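Local coordinates for cell envelope-related transcriptional attenuator domain-containing protein (Eubacterium siraeum, PDB 4OBM) that is of unknown function but has a LytR-CpsA-Psr domain, which in relatives attaches polymers to the bacterial cell wall, at residues N95-F100 with F199-I204; L27-A32 with D39-I44; T104-F109 with Q147-L152. All coordinates share one frame; numbering follows the deposited sequence. Where two conformers were deposited one is given.

Interaction 1 (N95-F100 with F199-I204); sequences NKYIRF and FTNTNI
Asn-203 does most of the work here: it lies just past the two-residue strand 201-202, and its amide group stands in for the next strand residue. Its CG sits in the crowded position between the backbone N and the carbonyl carbon (chi1 63°), which turns the amide back toward strand 94-100. From there ND2 donates to Asn-95 O at 2.9 Å, with that oxygen in the amide plane, while OD1 takes the Tyr-97 N-H, also at 2.9 Å and in its own carbonyl plane. The two bonds fix the rotation of the amide, and it lies over a face of the Tyr-97 ring with the planes only 23° apart, Asn-203 CG coming within 3.5 Å of Tyr-97 CE2. Lys-96, bent at chi2, reaches past the same residue to give its NZ to Asn-203 O at 2.8 Å; Asp-208 is a weak, more distant charge partner.

Thr-202 points OG1 anti to its own backbone N, where the hydroxyl donates to Tyr-97 O at 2.7 Å and accepts from Ile-204 N, forming an ST turn. Beyond it Ile-204 folds CD1 against Ile-98 CG1, 3.8 Å away. On the other face Arg-99 and Asn-201 run side by side, with Asn-201 ND2 over the guanidinium, whose NE is held in a salt bridge by Glu-79. Between their backbones, Arg-99 N to Asn-201 O is short and nearly straight (2.8 Å, 176°); the return bond is weak, and a water that donates to Arg-99 O sits beside it.

This is a short antiparallel edge strand, entered directly from helix 186-199 and extended by side-chain mimicry of the backbone, that closes one side of the domain's six-stranded mixed sheet.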
loop_
_atom_site.group_PDB
_atom_site.type_symbol
_atom_site.label_atom_id
_atom_site.label_comp_id
_atom_site.label_asym_id
_atom_site.label_seq_id
_atom_site.Cartn_x
_atom_site.Cartn_y
_atom_site.Cartn_z
ATOM N N ASN A 95 -4.491 1.580 12.274
ATOM C CA ASN A 95 -3.684 1.824 13.476
ATOM C C ASN A 95 -2.224 1.462 13.214
ATOM O O ASN A 95 -1.321 2.037 13.825
ATOM C CB ASN A 95 -4.211 0.996 14.675
ATOM C CG ASN A 95 -5.716 0.965 14.868
ATOM O OD1 ASN A 95 -6.329 -0.107 14.959
ATOM N ND2 ASN A 95 -6.348 2.131 14.990
ATOM N N LYS A 96 -2.000 0.464 12.329
ATOM C CA LYS A 96 -0.671 -0.040 12.027
ATOM C C LYS A 96 -0.081 0.587 10.789
ATOM O O LYS A 96 -0.786 0.975 9.844
ATOM C CB LYS A 96 -0.655 -1.573 11.918
ATOM C CG LYS A 96 -1.053 -2.321 13.200
ATOM C CD LYS A 96 -0.299 -1.851 14.462
ATOM C CE LYS A 96 -0.775 -2.598 15.684
ATOM N NZ LYS A 96 0.120 -2.385 16.842
ATOM N N TYR A 97 1.237 0.741 10.828
ATOM C CA TYR A 97 1.962 1.344 9.718
ATOM C C TYR A 97 3.322 0.705 9.538
ATOM O O TYR A 97 3.844 0.112 10.485
ATOM C CB TYR A 97 2.128 2.866 9.947
ATOM C CG TYR A 97 2.936 3.224 11.174
ATOM C CD1 TYR A 97 4.331 3.268 11.130
ATOM C CD2 TYR A 97 2.309 3.570 12.366
ATOM C CE1 TYR A 97 5.079 3.557 12.267
ATOM C CE2 TYR A 97 3.045 3.899 13.499
ATOM C CZ TYR A 97 4.431 3.902 13.443
ATOM O OH TYR A 97 5.145 4.225 14.571
ATOM N N ILE A 98 3.918 0.888 8.345
ATOM C CA ILE A 98 5.294 0.494 8.035
ATOM C C ILE A 98 5.968 1.673 7.330
ATOM O O ILE A 98 5.515 2.076 6.263
ATOM C CB ILE A 98 5.464 -0.820 7.189
ATOM C CG1 ILE A 98 4.685 -2.024 7.774
ATOM C CG2 ILE A 98 6.979 -1.156 6.999
ATOM C CD1 ILE A 98 4.478 -3.141 6.775
ATOM N N ARG A 99 7.037 2.214 7.895
ATOM C CA ARG A 99 7.779 3.245 7.177
ATOM C C ARG A 99 9.011 2.591 6.617
ATOM O O ARG A 99 9.891 2.167 7.375
ATOM C CB ARG A 99 8.137 4.476 8.037
ATOM C CG ARG A 99 9.069 5.443 7.281
ATOM C CD ARG A 99 9.710 6.473 8.184
ATOM N NE ARG A 99 8.678 7.300 8.792
ATOM C CZ ARG A 99 8.893 8.421 9.456
ATOM N NH1 ARG A 99 10.132 8.889 9.603
ATOM N NH2 ARG A 99 7.879 9.089 9.976
ATOM N N PHE A 100 9.047 2.465 5.291
ATOM C CA PHE A 100 10.182 1.894 4.582
ATOM C C PHE A 100 11.197 2.966 4.314
ATOM O O PHE A 100 10.853 4.141 4.324
ATOM C CB PHE A 100 9.731 1.285 3.235
ATOM C CG PHE A 100 8.906 0.030 3.344
ATOM C CD1 PHE A 100 9.514 -1.205 3.558
ATOM C CD2 PHE A 100 7.522 0.073 3.195
ATOM C CE1 PHE A 100 8.749 -2.365 3.670
ATOM C CE2 PHE A 100 6.759 -1.092 3.299
ATOM C CZ PHE A 100 7.377 -2.303 3.530
ATOM N N PHE A 199 13.519 -4.986 10.935
ATOM C CA PHE A 199 14.391 -4.014 10.268
ATOM C C PHE A 199 13.672 -2.775 9.704
ATOM O O PHE A 199 14.338 -1.862 9.206
ATOM C CB PHE A 199 15.223 -4.724 9.171
ATOM C CG PHE A 199 16.197 -5.715 9.782
ATOM C CD1 PHE A 199 17.405 -5.286 10.322
ATOM C CD2 PHE A 199 15.863 -7.063 9.904
ATOM C CE1 PHE A 199 18.279 -6.193 10.927
ATOM C CE2 PHE A 199 16.736 -7.968 10.516
ATOM C CZ PHE A 199 17.942 -7.529 11.013
ATOM N N THR A 200 12.346 -2.710 9.823
ATOM C CA THR A 200 11.633 -1.540 9.344
ATOM C C THR A 200 11.090 -0.755 10.534
ATOM O O THR A 200 10.916 -1.312 11.615
ATOM C CB THR A 200 10.514 -1.916 8.346
ATOM O OG1 THR A 200 9.396 -2.470 9.044
ATOM C CG2 THR A 200 10.986 -2.839 7.231
ATOM N N ASN A 201 10.808 0.538 10.322
ATOM C CA ASN A 201 10.171 1.400 11.303
ATOM C C ASN A 201 8.673 1.038 11.290
ATOM O O ASN A 201 7.960 1.427 10.374
ATOM C CB ASN A 201 10.421 2.876 10.953
ATOM C CG ASN A 201 9.912 3.883 11.961
ATOM O OD1 ASN A 201 9.059 3.607 12.815
ATOM N ND2 ASN A 201 10.417 5.094 11.865
ATOM N N THR A 202 8.217 0.237 12.260
ATOM C CA THR A 202 6.820 -0.210 12.265
ATOM C C THR A 202 6.278 -0.384 13.689
ATOM O O THR A 202 7.059 -0.531 14.625
ATOM C CB THR A 202 6.681 -1.529 11.428
ATOM O OG1 THR A 202 5.316 -1.930 11.384
ATOM C CG2 THR A 202 7.548 -2.687 11.950
ATOM N N ASN A 203 4.934 -0.391 13.840
ATOM C CA ASN A 203 4.306 -0.650 15.133
ATOM C C ASN A 203 3.545 -1.979 15.045
ATOM O O ASN A 203 2.716 -2.287 15.908
ATOM C CB ASN A 203 3.400 0.508 15.570
ATOM C CG ASN A 203 2.230 0.749 14.659
ATOM O OD1 ASN A 203 2.252 0.405 13.476
ATOM N ND2 ASN A 203 1.191 1.363 15.187
ATOM N N ILE A 204 3.829 -2.760 13.975
ATOM C CA ILE A 204 3.258 -4.093 13.760
ATOM C C ILE A 204 4.000 -5.042 14.700
ATOM O O ILE A 204 5.226 -5.157 14.642
ATOM C CB ILE A 204 3.311 -4.549 12.259
ATOM C CG1 ILE A 204 2.323 -3.746 11.391
ATOM C CG2 ILE A 204 3.079 -6.073 12.097
ATOM C CD1 ILE A 204 2.294 -4.122 9.929
HETATM O O HOH W 1 12.289 0.992 7.258
#

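Interaction 2 (L27-A32 with D39-I44); sequences LMTLSA and DKYMTI
Leu-27 opens the pairing opposite Thr-43, a non-hydrogen-bonded pair in which Leu-27 CD1 swings across to Thr-43 CG2 at 3.9 Å. Next comes selenomethionine Met-28, in a hydrogen-bonded pair with Met-42: Met-28 N reaches Met-42 O at 2.6 Å and Met-42 N returns to Met-28 O at 2.8 Å, both nearly along the C=O axis. The Met-28 chain, straight at chi2, bends at chi3 to lay CE against Ile-44 CG2, 3.8 Å away.

Thr-29 shares the face of Leu-27. Its CG2 leans on Tyr-41 CD2 at 3.5 Å, whereas OG1 turns to Glu-79; the backbone adds a CA-H...O contact from Thr-29 CA to Lys-40 O. Leu-30 N still bonds to Lys-40 O at 3.1 Å, but Leu-30 O receives a good bond from Asp-39 N (2.8 Å) and a weak one from Lys-40 N, so two residues face one in a classic beta bulge. Ala-32 N then meets Asp-39 OD2 through a shared water, while OD1 of the aspartate pairs with Lys-71.

The backbone thus supplies the direct polar bonding between these strands, and their side chains meet through carbon and selenium, leaving the polar groups of Thr-29 and Asp-39 to tie the hairpin to helix 70-90.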
loop_
_atom_site.group_PDB
_atom_site.type_symbol
_atom_site.label_atom_id
_atom_site.label_comp_id
_atom_site.label_asym_id
_atom_site.label_seq_id
_atom_site.Cartn_x
_atom_site.Cartn_y
_atom_site.Cartn_z
ATOM N N LEU A 27 -0.992 1.472 6.956
ATOM C CA LEU A 27 -0.480 2.622 6.246
ATOM C C LEU A 27 0.971 2.351 5.923
ATOM O O LEU A 27 1.755 2.095 6.822
ATOM C CB LEU A 27 -0.633 3.927 7.045
ATOM C CG LEU A 27 0.083 5.151 6.456
ATOM C CD1 LEU A 27 -0.563 5.596 5.158
ATOM C CD2 LEU A 27 0.124 6.282 7.463
HETATM N N MSE A 28 1.330 2.395 4.633
HETATM C CA MSE A 28 2.705 2.169 4.223
HETATM C C MSE A 28 3.254 3.433 3.656
HETATM O O MSE A 28 2.557 4.136 2.916
HETATM C CB MSE A 28 2.792 1.016 3.245
HETATM C CG MSE A 28 2.481 -0.314 3.927
HETATM SE SE MSE A 28 2.494 -1.803 2.759
HETATM C CE MSE A 28 1.587 -1.113 1.124
ATOM N N THR A 29 4.480 3.782 4.089
ATOM C CA THR A 29 5.132 5.025 3.685
ATOM C C THR A 29 6.581 4.735 3.290
ATOM O O THR A 29 7.150 3.733 3.715
ATOM C CB THR A 29 5.036 6.106 4.804
ATOM O OG1 THR A 29 6.001 5.856 5.825
ATOM C CG2 THR A 29 3.638 6.228 5.416
ATOM N N LEU A 30 7.167 5.612 2.487
ATOM C CA LEU A 30 8.529 5.435 2.037
ATOM C C LEU A 30 9.301 6.733 2.152
ATOM O O LEU A 30 8.836 7.779 1.703
ATOM C CB LEU A 30 8.547 4.913 0.580
ATOM C CG LEU A 30 9.907 4.881 -0.139
ATOM C CD1 LEU A 30 10.864 3.850 0.496
ATOM C CD2 LEU A 30 9.737 4.657 -1.609
ATOM N N SER A 31 10.494 6.619 2.754
ATOM C CA SER A 31 11.450 7.700 2.952
ATOM C C SER A 31 12.742 7.324 2.252
ATOM O O SER A 31 12.950 6.154 1.993
ATOM C CB SER A 31 11.682 7.922 4.445
ATOM O OG SER A 31 12.642 8.937 4.686
ATOM N N ALA A 32 13.620 8.301 1.958
ATOM C CA ALA A 32 14.889 7.985 1.309
ATOM C C ALA A 32 15.781 7.207 2.294
ATOM O O ALA A 32 16.474 6.267 1.905
ATOM C CB ALA A 32 15.572 9.268 0.846
ATOM N N ASP A 39 8.068 10.447 1.553
ATOM C CA ASP A 39 7.595 11.091 0.321
ATOM C C ASP A 39 6.411 10.354 -0.290
ATOM O O ASP A 39 5.699 10.937 -1.105
ATOM C CB ASP A 39 8.718 11.170 -0.730
ATOM C CG ASP A 39 9.523 12.442 -0.675
ATOM O OD1 ASP A 39 8.911 13.541 -0.771
ATOM O OD2 ASP A 39 10.768 12.350 -0.548
ATOM N N LYS A 40 6.238 9.061 0.031
ATOM C CA LYS A 40 5.145 8.260 -0.552
ATOM C C LYS A 40 4.272 7.681 0.521
ATOM O O LYS A 40 4.744 7.387 1.620
ATOM C CB LYS A 40 5.666 7.180 -1.500
ATOM C CG LYS A 40 6.103 7.811 -2.809
ATOM C CD LYS A 40 6.696 6.835 -3.777
ATOM C CE LYS A 40 7.472 7.562 -4.853
ATOM N NZ LYS A 40 6.623 8.489 -5.657
ATOM N N TYR A 41 2.973 7.632 0.240
ATOM C CA TYR A 41 1.946 7.218 1.202
ATOM C C TYR A 41 0.937 6.343 0.504
ATOM O O TYR A 41 0.484 6.676 -0.581
ATOM C CB TYR A 41 1.259 8.454 1.835
ATOM C CG TYR A 41 2.215 9.366 2.573
ATOM C CD1 TYR A 41 2.909 10.371 1.904
ATOM C CD2 TYR A 41 2.473 9.187 3.928
ATOM C CE1 TYR A 41 3.851 11.162 2.560
ATOM C CE2 TYR A 41 3.393 9.992 4.603
ATOM C CZ TYR A 41 4.077 10.982 3.912
ATOM O OH TYR A 41 5.001 11.760 4.555
HETATM N N MSE A 42 0.680 5.162 1.079
HETATM C CA MSE A 42 -0.240 4.178 0.517
HETATM C C MSE A 42 -0.826 3.336 1.621
HETATM O O MSE A 42 -0.088 2.853 2.472
HETATM C CB MSE A 42 0.487 3.279 -0.516
HETATM C CG MSE A 42 -0.429 2.238 -1.207
HETATM SE SE MSE A 42 0.502 1.097 -2.470
HETATM C CE MSE A 42 0.660 2.348 -3.843
ATOM N N THR A 43 -2.153 3.188 1.629
ATOM C CA THR A 43 -2.824 2.275 2.554
ATOM C C THR A 43 -3.040 0.945 1.818
ATOM O O THR A 43 -3.093 0.915 0.586
ATOM C CB THR A 43 -4.131 2.839 3.116
ATOM O OG1 THR A 43 -4.997 3.156 2.040
ATOM C CG2 THR A 43 -3.923 4.060 4.049
ATOM N N ILE A 44 -3.076 -0.155 2.572
ATOM C CA ILE A 44 -3.351 -1.491 2.067
ATOM C C ILE A 44 -4.424 -2.035 2.973
ATOM O O ILE A 44 -4.215 -2.130 4.183
ATOM C CB ILE A 44 -2.115 -2.418 1.887
ATOM C CG1 ILE A 44 -2.514 -3.766 1.240
ATOM C CG2 ILE A 44 -1.250 -2.569 3.158
ATOM C CD1 ILE A 44 -1.372 -4.615 0.731
HETATM O O HOH W 2 12.160 10.904 1.998
#

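Interaction 3 (T104-F109 with Q147-L152); sequences TLTELF and QMYAYL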
loop_
_atom_site.group_PDB
_atom_site.type_symbol
_atom_site.label_atom_id
_atom_site.label_comp_id
_atom_site.label_asym_id
_atom_site.label_seq_id
_atom_site.Cartn_x
_atom_site.Cartn_y
_atom_site.Cartn_z
ATOM N N THR A 104 15.370 -0.551 3.105
ATOM C CA THR A 104 14.486 -1.626 3.573
ATOM C C THR A 104 13.464 -2.056 2.491
ATOM O O THR A 104 13.235 -3.262 2.352
ATOM C CB THR A 104 13.834 -1.314 4.934
ATOM O OG1 THR A 104 12.897 -0.249 4.821
ATOM C CG2 THR A 104 14.862 -1.007 6.016
ATOM N N LEU A 105 12.911 -1.115 1.698
ATOM C CA LEU A 105 11.983 -1.453 0.608
ATOM C C LEU A 105 12.689 -2.287 -0.505
ATOM O O LEU A 105 12.092 -3.225 -1.026
ATOM C CB LEU A 105 11.336 -0.185 -0.006
ATOM C CG LEU A 105 10.128 -0.428 -0.958
ATOM C CD1 LEU A 105 9.142 -1.519 -0.413
ATOM C CD2 LEU A 105 9.384 0.859 -1.256
ATOM N N THR A 106 13.946 -1.938 -0.858
ATOM C CA THR A 106 14.712 -2.646 -1.889
ATOM C C THR A 106 15.012 -4.066 -1.396
ATOM O O THR A 106 14.898 -5.028 -2.166
ATOM C CB THR A 106 15.987 -1.861 -2.235
ATOM O OG1 THR A 106 15.628 -0.513 -2.566
ATOM C CG2 THR A 106 16.784 -2.494 -3.372
ATOM N N GLU A 107 15.352 -4.188 -0.096
ATOM C CA GLU A 107 15.614 -5.457 0.544
ATOM C C GLU A 107 14.348 -6.315 0.564
ATOM O O GLU A 107 14.445 -7.504 0.253
ATOM C CB GLU A 107 16.182 -5.279 1.942
ATOM C CG GLU A 107 17.225 -6.349 2.204
ATOM C CD GLU A 107 17.627 -6.604 3.638
ATOM O OE1 GLU A 107 17.834 -5.623 4.391
ATOM O OE2 GLU A 107 17.783 -7.796 3.994
ATOM N N LEU A 108 13.165 -5.720 0.836
ATOM C CA LEU A 108 11.893 -6.461 0.791
ATOM C C LEU A 108 11.697 -7.059 -0.602
ATOM O O LEU A 108 11.510 -8.261 -0.695
ATOM C CB LEU A 108 10.682 -5.594 1.192
ATOM C CG LEU A 108 9.268 -6.212 1.018
ATOM C CD1 LEU A 108 8.941 -7.196 2.117
ATOM C CD2 LEU A 108 8.223 -5.155 1.048
ATOM N N PHE A 109 11.804 -6.244 -1.674
ATOM C CA PHE A 109 11.649 -6.683 -3.067
ATOM C C PHE A 109 12.658 -7.778 -3.448
ATOM O O PHE A 109 12.316 -8.689 -4.190
ATOM C CB PHE A 109 11.844 -5.495 -4.042
ATOM C CG PHE A 109 10.872 -4.334 -4.048
ATOM C CD1 PHE A 109 9.504 -4.547 -3.919
ATOM C CD2 PHE A 109 11.315 -3.040 -4.306
ATOM C CE1 PHE A 109 8.608 -3.478 -3.960
ATOM C CE2 PHE A 109 10.416 -1.975 -4.377
ATOM C CZ PHE A 109 9.070 -2.199 -4.201
ATOM N N GLN A 147 15.984 -1.996 -9.766
ATOM C CA GLN A 147 15.304 -1.498 -10.976
ATOM C C GLN A 147 13.889 -1.135 -10.629
ATOM O O GLN A 147 13.384 -0.110 -11.091
ATOM C CB GLN A 147 15.307 -2.557 -12.090
ATOM C CG GLN A 147 16.693 -2.986 -12.543
ATOM C CD GLN A 147 16.649 -4.041 -13.622
ATOM O OE1 GLN A 147 15.817 -4.966 -13.615
ATOM N NE2 GLN A 147 17.608 -3.967 -14.532
HETATM N N MSE A 148 13.265 -2.014 -9.796
HETATM C CA MSE A 148 11.908 -1.878 -9.310
HETATM C C MSE A 148 11.774 -0.602 -8.472
HETATM O O MSE A 148 10.834 0.165 -8.690
HETATM C CB MSE A 148 11.582 -3.129 -8.493
HETATM C CG MSE A 148 10.251 -3.107 -7.853
HETATM SE SE MSE A 148 8.913 -3.634 -9.085
HETATM C CE MSE A 148 7.685 -4.094 -7.764
ATOM N N TYR A 149 12.727 -0.372 -7.531
ATOM C CA TYR A 149 12.776 0.800 -6.647
ATOM C C TYR A 149 12.921 2.108 -7.479
ATOM O O TYR A 149 12.125 3.024 -7.284
ATOM C CB TYR A 149 13.915 0.680 -5.596
ATOM C CG TYR A 149 13.860 1.793 -4.574
ATOM C CD1 TYR A 149 13.065 1.680 -3.437
ATOM C CD2 TYR A 149 14.499 3.012 -4.802
ATOM C CE1 TYR A 149 12.918 2.744 -2.547
ATOM C CE2 TYR A 149 14.342 4.085 -3.933
ATOM C CZ TYR A 149 13.546 3.948 -2.808
ATOM O OH TYR A 149 13.428 4.983 -1.916
ATOM N N ALA A 150 13.913 2.176 -8.401
ATOM C CA ALA A 150 14.174 3.343 -9.269
ATOM C C ALA A 150 12.952 3.720 -10.132
ATOM O O ALA A 150 12.618 4.903 -10.242
ATOM C CB ALA A 150 15.380 3.083 -10.155
ATOM N N TYR A 151 12.269 2.720 -10.705
ATOM C CA TYR A 151 11.047 2.927 -11.503
ATOM C C TYR A 151 9.928 3.542 -10.647
ATOM O O TYR A 151 9.281 4.491 -11.060
ATOM C CB TYR A 151 10.570 1.579 -12.130
ATOM C CG TYR A 151 9.412 1.660 -13.118
ATOM C CD1 TYR A 151 9.239 2.775 -13.937
ATOM C CD2 TYR A 151 8.535 0.589 -13.283
ATOM C CE1 TYR A 151 8.199 2.841 -14.864
ATOM C CE2 TYR A 151 7.496 0.640 -14.216
ATOM C CZ TYR A 151 7.327 1.773 -14.999
ATOM O OH TYR A 151 6.304 1.847 -15.911
ATOM N N LEU A 152 9.729 2.999 -9.456
ATOM C CA LEU A 152 8.683 3.356 -8.515
ATOM C C LEU A 152 8.832 4.771 -7.921
ATOM O O LEU A 152 7.819 5.389 -7.559
ATOM C CB LEU A 152 8.709 2.311 -7.393
ATOM C CG LEU A 152 7.426 2.090 -6.589
ATOM C CD1 LEU A 152 6.310 1.515 -7.455
ATOM C CD2 LEU A 152 7.697 1.179 -5.379
#
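Helix segments 104-109 and 147-152 approach to 9.7 Å between axes, their N-to-C directions 130° apart, so they cross steeply and meet over a short patch. Phe-109 makes the largest single contribution, with Tyr-149 not far behind. The CG of Phe-109 lies anti to the carbonyl carbon, which sends the ring across to helix 145-152. One face takes Met-148, a selenomethionine whose CG stands 3.7 Å from the ring centroid, close to the ring normal, in a CH-pi contact. The bend of Met-148 at chi2 then carries SE to 5.1 Å from the centroid of the Phe-109 ring, a Met-aromatic contact, and sets CE near Phe-109 CE1. The opposite face is covered from within its own helix by Leu-105 CD1. At the ring edge, Leu-152 CD2 touches Phe-109 CZ at 3.8 Å, and Phe-176 of helix 164-181 makes an edge-to-face pairing with the same ring. An alanine at Phe-109 would remove the ring that Leu-105, Met-148 and Leu-152 share, and would probably loosen the packing of the two helices.

One turn back on helix 102-112, Leu-105 and Thr-106 meet the ring of Tyr-149, whose CG is anti to its backbone N. Leu-105 CB comes to the ring edge, 4.2 Å from Tyr-149 CE1, and Thr-106 crosses at about a right angle, its OG1 3.5 Å from Tyr-149 CD1. That hydroxyl is engaged elsewhere, bonded to Lys-102 O in the preceding turn. The two leucines meet only loosely, Leu-105 CD2 to Leu-152 CD2 at 4.5 Å.

Such apolar interlocking, with a phenylalanine between helices and helix 164-181 packed behind it, is a helix-helix core beside the central sheet of a LytR-CpsA-Psr alpha/beta domain.

Strands 94-100 and 24-30 are neighbours, so interactions 1 and 2 are one continuous sheet: Phe-100 N lies 2.8 Å from Thr-29 O and Ile-98 N 2.9 Å from Leu-27 O, both probable hydrogen bonds. Interaction 3 lies about 13 Å from interaction 2 and 17 Å from interaction 1, centre to centre. Phe-100 leads straight into helix 102-112, and Leu-30 CD1 packs on Leu-105 CD2 at 3.8 Å. A bound pentaethylene glycol, probably from crystallisation, comes within about 3 Å of the Met-28 side chain and about 4 Å of those of Phe-100 and Leu-105. Residues of all three contacts thus lie near such glycol, which may mark a pocket; this would be consistent with the lipid-binding pocket of family relatives.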